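Local coordinates for B-agarase (Agarivorans gilvus, PDB 5Z6P), which probably hydrolyses the beta-galactosidic linkages of agarose, as a beta-agarase of glycoside hydrolase family 50, at residues A[105-110]-A[195-200]; A[73-78]-A[651-656]; A[170-175]-A[678-683]. One frame throughout, in Å; residues are numbered along the deposited sequence.

Interaction 1 (A[105-110]-A[195-200]); sequences DEHSTQ and SLLDHH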
loop_
_atom_site.group_PDB
_atom_site.type_symbol
_atom_site.label_atom_id
_atom_site.label_comp_id
_atom_site.label_asym_id
_atom_site.label_seq_id
_atom_site.Cartn_x
_atom_site.Cartn_y
_atom_site.Cartn_z
ATOM N N ASP A 105 13.795 2.171 -23.162
ATOM C CA ASP A 105 14.049 0.846 -22.594
ATOM C C ASP A 105 13.038 -0.177 -23.098
ATOM O O ASP A 105 12.045 0.189 -23.701
ATOM C CB ASP A 105 13.998 0.906 -21.070
ATOM C CG ASP A 105 14.826 2.032 -20.515
ATOM O OD1 ASP A 105 16.040 1.838 -20.372
ATOM O OD2 ASP A 105 14.268 3.110 -20.231
ATOM N N GLU A 106 13.280 -1.453 -22.820
ATOM C CA GLU A 106 12.288 -2.490 -23.089
ATOM C C GLU A 106 11.126 -2.421 -22.079
ATOM O O GLU A 106 10.020 -2.831 -22.388
ATOM C CB GLU A 106 12.934 -3.874 -23.066
ATOM C CG GLU A 106 13.931 -4.086 -24.212
ATOM C CD GLU A 106 14.803 -5.295 -24.020
ATOM O OE1 GLU A 106 15.799 -5.437 -24.764
ATOM O OE2 GLU A 106 14.497 -6.103 -23.122
ATOM N N HIS A 107 11.402 -1.880 -20.891
ATOM C CA HIS A 107 10.418 -1.728 -19.807
ATOM C C HIS A 107 9.886 -0.294 -19.667
ATOM O O HIS A 107 10.510 0.658 -20.127
ATOM C CB HIS A 107 11.050 -2.155 -18.484
ATOM C CG HIS A 107 12.325 -1.426 -18.179
ATOM N ND1 HIS A 107 13.569 -1.917 -18.518
ATOM C CD2 HIS A 107 12.546 -0.218 -17.608
ATOM C CE1 HIS A 107 14.496 -1.053 -18.150
ATOM N NE2 HIS A 107 13.902 -0.014 -17.598
ATOM N N SER A 108 8.732 -0.144 -19.011
ATOM C CA SER A 108 8.166 1.180 -18.773
ATOM C C SER A 108 8.902 1.914 -17.659
ATOM O O SER A 108 9.716 1.335 -16.942
ATOM C CB SER A 108 6.673 1.097 -18.412
ATOM O OG SER A 108 6.468 0.418 -17.182
ATOM N N THR A 109 8.582 3.192 -17.527
ATOM C CA THR A 109 9.014 4.020 -16.415
ATOM C C THR A 109 7.812 4.564 -15.678
ATOM O O THR A 109 6.900 5.145 -16.293
ATOM C CB THR A 109 9.866 5.219 -16.888
ATOM O OG1 THR A 109 11.018 4.746 -17.582
ATOM C CG2 THR A 109 10.291 6.068 -15.709
ATOM N N GLN A 110 7.800 4.386 -14.366
ATOM C CA GLN A 110 6.862 5.114 -13.547
ATOM C C GLN A 110 7.534 6.392 -13.061
ATOM O O GLN A 110 8.517 6.358 -12.321
ATOM C CB GLN A 110 6.374 4.273 -12.372
ATOM C CG GLN A 110 5.427 5.023 -11.427
ATOM C CD GLN A 110 4.968 4.163 -10.271
ATOM O OE1 GLN A 110 5.410 3.033 -10.117
ATOM N NE2 GLN A 110 4.076 4.698 -9.451
ATOM N N SER A 195 13.210 1.990 -8.076
ATOM C CA SER A 195 13.210 1.133 -9.245
ATOM C C SER A 195 14.312 0.078 -9.181
ATOM O O SER A 195 15.320 0.279 -8.518
ATOM C CB SER A 195 13.366 1.969 -10.504
ATOM O OG SER A 195 13.128 1.179 -11.643
ATOM N N LEU A 196 14.117 -1.044 -9.874
ATOM C CA LEU A 196 15.157 -2.070 -9.951
ATOM C C LEU A 196 16.015 -1.902 -11.200
ATOM O O LEU A 196 16.962 -2.657 -11.426
ATOM C CB LEU A 196 14.551 -3.466 -9.944
ATOM C CG LEU A 196 13.810 -3.891 -8.678
ATOM C CD1 LEU A 196 13.374 -5.305 -8.873
ATOM C CD2 LEU A 196 14.710 -3.765 -7.458
ATOM N N LEU A 197 15.682 -0.899 -12.005
ATOM C CA LEU A 197 16.299 -0.734 -13.308
ATOM C C LEU A 197 16.627 0.717 -13.576
ATOM O O LEU A 197 16.054 1.602 -12.963
ATOM C CB LEU A 197 15.372 -1.264 -14.401
ATOM C CG LEU A 197 14.879 -2.702 -14.264
ATOM C CD1 LEU A 197 13.782 -2.979 -15.274
ATOM C CD2 LEU A 197 16.030 -3.670 -14.437
ATOM N N ASP A 198 17.563 0.953 -14.488
ATOM C CA ASP A 198 17.800 2.289 -15.006
ATOM C C ASP A 198 16.693 2.627 -15.989
ATOM O O ASP A 198 15.974 1.749 -16.424
ATOM C CB ASP A 198 19.173 2.378 -15.677
ATOM C CG ASP A 198 20.315 2.361 -14.670
ATOM O OD1 ASP A 198 20.089 2.699 -13.480
ATOM O OD2 ASP A 198 21.441 2.024 -15.070
ATOM N N HIS A 199 16.548 3.892 -16.343
ATOM C CA HIS A 199 15.571 4.254 -17.361
ATOM C C HIS A 199 16.129 5.309 -18.309
ATOM O O HIS A 199 16.815 6.233 -17.890
ATOM C CB HIS A 199 14.266 4.752 -16.712
ATOM C CG HIS A 199 13.684 3.797 -15.717
ATOM N ND1 HIS A 199 12.692 2.890 -16.037
ATOM C CD2 HIS A 199 13.963 3.597 -14.407
ATOM C CE1 HIS A 199 12.393 2.175 -14.969
ATOM N NE2 HIS A 199 13.151 2.583 -13.966
ATOM N N HIS A 200 15.835 5.150 -19.594
ATOM C CA HIS A 200 16.290 6.087 -20.614
ATOM C C HIS A 200 15.096 6.778 -21.264
ATOM O O HIS A 200 14.369 6.151 -22.014
ATOM C CB HIS A 200 17.112 5.368 -21.691
ATOM C CG HIS A 200 18.313 4.637 -21.166
ATOM N ND1 HIS A 200 18.221 3.526 -20.354
ATOM C CD2 HIS A 200 19.635 4.857 -21.346
ATOM C CE1 HIS A 200 19.432 3.097 -20.058
ATOM N NE2 HIS A 200 20.309 3.885 -20.655
#
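Asp-105 and His-200 mark the nearest approach of the two backbones, their CA atoms 6.0 Å apart, where the loop leading into strand 109-117 passes the start of strand 199-210. Both carboxylate oxygens of Asp-105 face His-200. OD2 takes the backbone N of His-200 at 2.7 Å through its syn lone pair, in an almost straight bond (175°), while OD1 accepts from the ring ND1 of His-200 at 2.8 Å, with OD1 tilted 22° out of the imidazole plane. Two bonds from one residue thus fix the rotation of the carboxylate. His-107 stands with CG between its backbone N and carbonyl carbon (chi1 55°), which sends the ring across to residues 197-199. There NE2 donates to Asp-198 O at 3.0 Å, in the plane of the ring. CD1 of Leu-197 sits over the centre of one face of that ring, a CH-pi contact of 3.5 Å to the centroid, and CB of Asp-105 lies toward the rim of the opposite face. The ring of His-199 lies nearly perpendicular to that of His-107, with CG2 of Thr-109 over one face; its NE2 donates to Ser-195 OG at 2.7 Å, and Ser-195 OG is also bonded to Glu-647. The contact joins the entries of two strands of the mainly beta CBM-like domain, probably a beta-sandwich as in other such modules, beside helix 689-704, which His-107 and Leu-197 both touch.

Interaction 2 (A[73-78]-A[651-656]); sequences KHFYTS and PEPWSF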
loop_
_atom_site.group_PDB
_atom_site.type_symbol
_atom_site.label_atom_id
_atom_site.label_comp_id
_atom_site.label_asym_id
_atom_site.label_seq_id
_atom_site.Cartn_x
_atom_site.Cartn_y
_atom_site.Cartn_z
ATOM N N LYS A 73 21.117 1.906 -9.233
ATOM C CA LYS A 73 22.059 2.154 -8.140
ATOM C C LYS A 73 21.439 3.028 -7.055
ATOM O O LYS A 73 21.494 2.696 -5.876
ATOM C CB LYS A 73 23.331 2.814 -8.656
ATOM C CG LYS A 73 24.362 3.058 -7.569
ATOM C CD LYS A 73 25.592 3.756 -8.117
ATOM C CE LYS A 73 26.556 4.149 -6.992
ATOM N NZ LYS A 73 27.607 5.097 -7.451
ATOM N N HIS A 74 20.839 4.134 -7.484
ATOM C CA HIS A 74 20.356 5.174 -6.583
ATOM C C HIS A 74 18.858 5.091 -6.343
ATOM O O HIS A 74 18.090 4.993 -7.287
ATOM C CB HIS A 74 20.696 6.554 -7.142
ATOM C CG HIS A 74 22.160 6.795 -7.296
ATOM N ND1 HIS A 74 22.974 7.137 -6.236
ATOM C CD2 HIS A 74 22.965 6.733 -8.383
ATOM C CE1 HIS A 74 24.213 7.279 -6.666
ATOM N NE2 HIS A 74 24.236 7.038 -7.965
ATOM N N PHE A 75 18.441 5.147 -5.086
ATOM C CA PHE A 75 17.019 5.069 -4.786
ATOM C C PHE A 75 16.247 6.271 -5.320
ATOM O O PHE A 75 15.213 6.090 -5.920
ATOM C CB PHE A 75 16.759 4.925 -3.284
ATOM C CG PHE A 75 15.327 4.627 -2.958
ATOM C CD1 PHE A 75 14.871 3.332 -2.940
ATOM C CD2 PHE A 75 14.434 5.650 -2.708
ATOM C CE1 PHE A 75 13.540 3.048 -2.646
ATOM C CE2 PHE A 75 13.108 5.382 -2.423
ATOM C CZ PHE A 75 12.657 4.077 -2.399
ATOM N N TYR A 76 16.741 7.484 -5.109
ATOM C CA TYR A 76 16.081 8.682 -5.642
ATOM C C TYR A 76 16.786 9.295 -6.849
ATOM O O TYR A 76 17.941 9.672 -6.766
ATOM C CB TYR A 76 15.958 9.765 -4.567
ATOM C CG TYR A 76 15.094 9.372 -3.401
ATOM C CD1 TYR A 76 13.714 9.325 -3.530
ATOM C CD2 TYR A 76 15.657 9.049 -2.168
ATOM C CE1 TYR A 76 12.907 8.970 -2.468
ATOM C CE2 TYR A 76 14.856 8.688 -1.093
ATOM C CZ TYR A 76 13.480 8.649 -1.255
ATOM O OH TYR A 76 12.664 8.287 -0.206
ATOM N N THR A 77 16.077 9.411 -7.964
ATOM C CA THR A 77 16.571 10.183 -9.100
ATOM C C THR A 77 15.549 11.236 -9.466
ATOM O O THR A 77 14.350 10.979 -9.415
ATOM C CB THR A 77 16.871 9.305 -10.328
ATOM O OG1 THR A 77 15.654 8.874 -10.953
ATOM C CG2 THR A 77 17.675 8.116 -9.931
ATOM N N SER A 78 16.030 12.420 -9.822
ATOM C CA SER A 78 15.161 13.563 -10.077
ATOM C C SER A 78 15.661 14.478 -11.177
ATOM O O SER A 78 16.853 14.723 -11.326
ATOM C CB SER A 78 14.978 14.409 -8.810
ATOM O OG SER A 78 14.710 13.612 -7.682
ATOM N N PRO A 651 18.598 -2.014 -2.647
ATOM C CA PRO A 651 19.684 -2.135 -1.665
ATOM C C PRO A 651 19.850 -0.929 -0.732
ATOM O O PRO A 651 20.145 -1.123 0.433
ATOM C CB PRO A 651 20.941 -2.308 -2.538
ATOM C CG PRO A 651 20.455 -2.534 -3.960
ATOM C CD PRO A 651 18.962 -2.618 -3.941
ATOM N N GLU A 652 19.654 0.277 -1.231
ATOM C CA GLU A 652 19.933 1.472 -0.449
ATOM C C GLU A 652 19.041 1.626 0.818
ATOM O O GLU A 652 19.578 1.790 1.903
ATOM C CB GLU A 652 19.828 2.695 -1.358
ATOM C CG GLU A 652 20.441 3.961 -0.820
ATOM C CD GLU A 652 20.168 5.152 -1.720
ATOM O OE1 GLU A 652 20.290 5.010 -2.951
ATOM O OE2 GLU A 652 19.793 6.222 -1.192
ATOM N N PRO A 653 17.693 1.545 0.699
ATOM C CA PRO A 653 16.941 1.707 1.957
ATOM C C PRO A 653 16.907 0.448 2.824
ATOM O O PRO A 653 16.490 0.515 3.977
ATOM C CB PRO A 653 15.523 2.080 1.481
ATOM C CG PRO A 653 15.407 1.406 0.127
ATOM C CD PRO A 653 16.800 1.505 -0.476
ATOM N N TRP A 654 17.338 -0.684 2.287
ATOM C CA TRP A 654 17.337 -1.909 3.070
ATOM C C TRP A 654 18.716 -2.262 3.700
ATOM O O TRP A 654 18.879 -3.353 4.249
ATOM C CB TRP A 654 16.804 -3.058 2.204
ATOM C CG TRP A 654 15.338 -2.875 1.922
ATOM C CD1 TRP A 654 14.770 -2.396 0.777
ATOM C CD2 TRP A 654 14.258 -3.115 2.833
ATOM N NE1 TRP A 654 13.399 -2.344 0.909
ATOM C CE2 TRP A 654 13.060 -2.778 2.162
ATOM C CE3 TRP A 654 14.184 -3.598 4.145
ATOM C CZ2 TRP A 654 11.802 -2.902 2.766
ATOM C CZ3 TRP A 654 12.937 -3.724 4.737
ATOM C CH2 TRP A 654 11.766 -3.386 4.044
ATOM N N SER A 655 19.662 -1.311 3.647
ATOM C CA SER A 655 20.995 -1.396 4.301
ATOM C C SER A 655 21.001 -1.837 5.761
ATOM O O SER A 655 21.875 -2.578 6.187
ATOM C CB SER A 655 21.693 -0.036 4.246
ATOM O OG SER A 655 22.555 0.021 3.150
ATOM N N PHE A 656 20.014 -1.359 6.508
ATOM C CA PHE A 656 19.918 -1.550 7.942
ATOM C C PHE A 656 19.675 -2.989 8.368
ATOM O O PHE A 656 19.855 -3.321 9.537
ATOM C CB PHE A 656 18.787 -0.674 8.494
ATOM C CG PHE A 656 17.407 -1.197 8.179
ATOM C CD1 PHE A 656 16.757 -0.816 7.012
ATOM C CD2 PHE A 656 16.765 -2.073 9.047
ATOM C CE1 PHE A 656 15.492 -1.296 6.716
ATOM C CE2 PHE A 656 15.503 -2.555 8.763
ATOM C CZ PHE A 656 14.861 -2.158 7.591
HETATM O O HOH W 1 22.182 7.462 -3.780
HETATM O O HOH W 2 19.127 7.920 -3.634
#
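Phe-75 and Glu-652 bring the two backbones closest, 6.3 Å between CA atoms, where the residues entering strand 76-81 meet a type I turn running from Glu-652 to Ser-655. Glu-652 reaches over the gap as an extended chain, its CG anti to the backbone N (chi1 -164°), and delivers its carboxylate to the backbone of the facing segment. OE1 accepts the N-H of Phe-75 at 2.8 Å in a nearly straight bond (167°), although the donor comes from above the carboxylate plane, 41° out of it. The same oxygen lies 3.5 Å from CB of Phe-75, so the acid group rests against the root of that side chain as well as its amide.

Two waters widen the grip. One donates to Glu-652 OE1 and is hydrogen-bonded to ND1 of His-74, meeting the imidazole at its edge; the other donates to Glu-652 OE2 and accepts the backbone N of Tyr-76 at 2.8 Å. The carboxylate therefore serves two successive amides, one directly and one through water. A negative charge here would probably be steadied by these donors.

Beside this polar patch is a small apolar one. The pyrrolidine of Pro-653 crosses the Phe-75 side chain at about a right angle, with CD 3.6 Å from CD1 of Phe-75 and CG about as near to CD1 and CE1. Phe-75 also meets His-650 edge-to-face and touches Tyr-644, while Trp-654 turns to Tyr-642, Tyr-644 and Phe-709. The contact thus lies at the surface between the start of strand 76-81, which pairs with strand 185-193, and the loop joining strand 640-643 to helix 657-660.

Interaction 3 (A[170-175]-A[678-683]); sequences YATWMW and FFHAGL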
loop_
_atom_site.group_PDB
_atom_site.type_symbol
_atom_site.label_atom_id
_atom_site.label_comp_id
_atom_site.label_asym_id
_atom_site.label_seq_id
_atom_site.Cartn_x
_atom_site.Cartn_y
_atom_site.Cartn_z
ATOM N N TYR A 170 -3.666 11.634 -18.815
ATOM C CA TYR A 170 -3.840 12.473 -17.646
ATOM C C TYR A 170 -3.207 11.811 -16.422
ATOM O O TYR A 170 -3.584 10.715 -16.040
ATOM C CB TYR A 170 -5.320 12.757 -17.430
ATOM C CG TYR A 170 -5.812 13.973 -18.190
ATOM C CD1 TYR A 170 -6.117 13.903 -19.539
ATOM C CD2 TYR A 170 -5.930 15.196 -17.560
ATOM C CE1 TYR A 170 -6.538 15.008 -20.229
ATOM C CE2 TYR A 170 -6.355 16.307 -18.245
ATOM C CZ TYR A 170 -6.657 16.207 -19.589
ATOM O OH TYR A 170 -7.091 17.299 -20.322
ATOM N N ALA A 171 -2.209 12.473 -15.848
ATOM C CA ALA A 171 -1.456 11.938 -14.720
ATOM C C ALA A 171 -2.371 11.591 -13.551
ATOM O O ALA A 171 -3.352 12.266 -13.310
ATOM C CB ALA A 171 -0.380 12.944 -14.273
ATOM N N THR A 172 -2.037 10.526 -12.832
ATOM C CA THR A 172 -2.849 10.066 -11.710
ATOM C C THR A 172 -2.482 10.782 -10.425
ATOM O O THR A 172 -1.330 10.729 -10.011
ATOM C CB THR A 172 -2.672 8.558 -11.477
ATOM O OG1 THR A 172 -3.012 7.841 -12.660
ATOM C CG2 THR A 172 -3.539 8.091 -10.328
ATOM N N TRP A 173 -3.455 11.415 -9.770
ATOM C CA TRP A 173 -3.185 12.081 -8.513
ATOM C C TRP A 173 -2.844 11.082 -7.398
ATOM O O TRP A 173 -3.609 10.157 -7.128
ATOM C CB TRP A 173 -4.362 12.943 -8.088
ATOM C CG TRP A 173 -3.955 13.862 -7.013
ATOM C CD1 TRP A 173 -3.216 14.994 -7.146
ATOM C CD2 TRP A 173 -4.208 13.712 -5.622
ATOM N NE1 TRP A 173 -3.011 15.572 -5.927
ATOM C CE2 TRP A 173 -3.616 14.802 -4.970
ATOM C CE3 TRP A 173 -4.895 12.766 -4.859
ATOM C CZ2 TRP A 173 -3.685 14.981 -3.604
ATOM C CZ3 TRP A 173 -4.963 12.940 -3.492
ATOM C CH2 TRP A 173 -4.362 14.042 -2.880
ATOM N N MET A 174 -1.702 11.291 -6.745
ATOM C CA MET A 174 -1.155 10.320 -5.791
ATOM C C MET A 174 -1.070 10.807 -4.346
ATOM O O MET A 174 -1.522 10.120 -3.439
ATOM C CB MET A 174 0.258 9.887 -6.210
ATOM C CG MET A 174 0.364 9.214 -7.566
ATOM S SD MET A 174 -0.552 7.681 -7.624
ATOM C CE MET A 174 0.463 6.563 -6.675
ATOM N N TRP A 175 -0.438 11.959 -4.138
ATOM C CA TRP A 175 -0.111 12.445 -2.794
ATOM C C TRP A 175 -0.188 13.952 -2.732
ATOM O O TRP A 175 -0.129 14.623 -3.752
ATOM C CB TRP A 175 1.308 12.040 -2.349
ATOM C CG TRP A 175 1.729 10.638 -2.634
ATOM C CD1 TRP A 175 2.463 10.206 -3.698
ATOM C CD2 TRP A 175 1.483 9.484 -1.824
ATOM N NE1 TRP A 175 2.669 8.850 -3.617
ATOM C CE2 TRP A 175 2.078 8.382 -2.473
ATOM C CE3 TRP A 175 0.818 9.274 -0.611
ATOM C CZ2 TRP A 175 2.022 7.090 -1.958
ATOM C CZ3 TRP A 175 0.765 7.987 -0.098
ATOM C CH2 TRP A 175 1.366 6.912 -0.772
ATOM N N PHE A 678 -9.206 0.198 -15.972
ATOM C CA PHE A 678 -9.224 0.868 -14.679
ATOM C C PHE A 678 -8.884 2.334 -14.849
ATOM O O PHE A 678 -8.352 2.729 -15.871
ATOM C CB PHE A 678 -8.229 0.186 -13.710
ATOM C CG PHE A 678 -8.799 -1.004 -13.022
ATOM C CD1 PHE A 678 -9.101 -2.151 -13.735
ATOM C CD2 PHE A 678 -9.071 -0.968 -11.664
ATOM C CE1 PHE A 678 -9.662 -3.240 -13.109
ATOM C CE2 PHE A 678 -9.633 -2.043 -11.024
ATOM C CZ PHE A 678 -9.932 -3.192 -11.743
ATOM N N PHE A 679 -9.201 3.140 -13.852
ATOM C CA PHE A 679 -8.842 4.541 -13.871
ATOM C C PHE A 679 -7.571 4.844 -13.073
ATOM O O PHE A 679 -7.073 5.954 -13.104
ATOM C CB PHE A 679 -9.992 5.391 -13.329
ATOM C CG PHE A 679 -11.289 5.204 -14.068
ATOM C CD1 PHE A 679 -11.443 5.690 -15.359
ATOM C CD2 PHE A 679 -12.359 4.559 -13.469
ATOM C CE1 PHE A 679 -12.642 5.526 -16.050
ATOM C CE2 PHE A 679 -13.568 4.398 -14.151
ATOM C CZ PHE A 679 -13.702 4.875 -15.448
ATOM N N HIS A 680 -7.080 3.861 -12.334
ATOM C CA HIS A 680 -5.951 4.027 -11.417
ATOM C C HIS A 680 -5.153 2.729 -11.451
ATOM O O HIS A 680 -5.722 1.681 -11.232
ATOM C CB HIS A 680 -6.461 4.336 -9.994
ATOM C CG HIS A 680 -5.443 4.956 -9.081
ATOM N ND1 HIS A 680 -4.188 4.421 -8.874
ATOM C CD2 HIS A 680 -5.517 6.052 -8.295
ATOM C CE1 HIS A 680 -3.533 5.170 -8.006
ATOM N NE2 HIS A 680 -4.313 6.172 -7.647
ATOM N N ALA A 681 -3.855 2.787 -11.758
ATOM C CA ALA A 681 -3.031 1.576 -11.803
ATOM C C ALA A 681 -2.346 1.270 -10.461
ATOM O O ALA A 681 -1.583 0.315 -10.348
ATOM C CB ALA A 681 -1.978 1.681 -12.897
ATOM N N GLY A 682 -2.606 2.082 -9.449
ATOM C CA GLY A 682 -2.113 1.776 -8.120
ATOM C C GLY A 682 -0.803 2.450 -7.742
ATOM O O GLY A 682 -0.424 3.468 -8.309
ATOM N N LEU A 683 -0.103 1.868 -6.778
ATOM C CA LEU A 683 1.036 2.547 -6.152
ATOM C C LEU A 683 2.326 2.387 -6.966
ATOM O O LEU A 683 3.161 3.283 -7.028
ATOM C CB LEU A 683 1.218 2.019 -4.737
ATOM C CG LEU A 683 0.024 2.275 -3.813
ATOM C CD1 LEU A 683 0.252 1.666 -2.428
ATOM C CD2 LEU A 683 -0.241 3.759 -3.702
HETATM O O HOH W 3 -2.284 5.144 -12.654
HETATM O O HOH W 4 -5.398 8.078 -13.235
HETATM O O HOH W 5 -4.166 8.198 -5.530
#
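A classic beta bulge, with Met-174 and Trp-175 both facing Ser-124 of strand 122-129, lies where the chain turns a corner at Trp-175, and the side chains around this corner pack on the loop that precedes helix 689-704. Thr-172 and His-680 form the centre, their CA atoms 6.8 Å apart. CG2 of Thr-172, anti to the backbone N, lies over one face of the imidazole in a CH-pi contact 3.5 Å from the centroid and 17° off the normal. Its OG1 points to two waters: one, at 2.8 Å from OG1, accepts the backbone N of Ala-681, and the other donates to Phe-679 O.

The His-680 ring is held in its own plane at both nitrogens. ND1 accepts Gly-682 N at 2.9 Å, a bond within the loop; NE2 shares a hydrogen bond with a water, and this water donates to Trp-173 O at 2.6 Å. Met-174, bent at chi2 and chi3 (-63° and -74°), folds its end back toward the loop. SD approaches the ring obliquely, 3.9 Å from His-680 CE1, while CE lies 3.6 Å from Gly-682 O and also meets CD2 of Leu-683. CZ2 of Trp-175 comes obliquely to the same methyl, 4.4 Å from CD2 of Leu-683. The Phe-679 side chain leads away from 170-175, stacking on Tyr-153 and meeting Trp-164 edge-to-face. Such water-mediated and methyl-on-ring packing joins a CBM-like domain strand to a loop following strand 664-668, parallel to 640-643 and 709-714 in what is probably the (beta/alpha)8 barrel of the catalytic domain, as in family 50 enzymes.

Overall arrangement
All three contacts bear on the CBM-like domain, but only interaction 1 stays within it. Interactions 2 and 3 bridge from its strands to loops far along the chain, following strands 640-643 and 664-668, which are neighbours in another sheet. Interaction 2 is a surface contact, built on a single carboxylate and its waters with a little proline-phenylalanine packing; interactions 1 and 3 are partly buried. Their chemistry differs: direct histidine and carboxylate bonds dominate 105-110 with 195-200, whereas 170-175 with 678-683 relies on waters, methyls and sulfur. Interactions 1 and 3 touch, Gln-110 NE2 probably bonding Leu-683 O, while interactions 2 and 3 lie about 24 Å apart between centres.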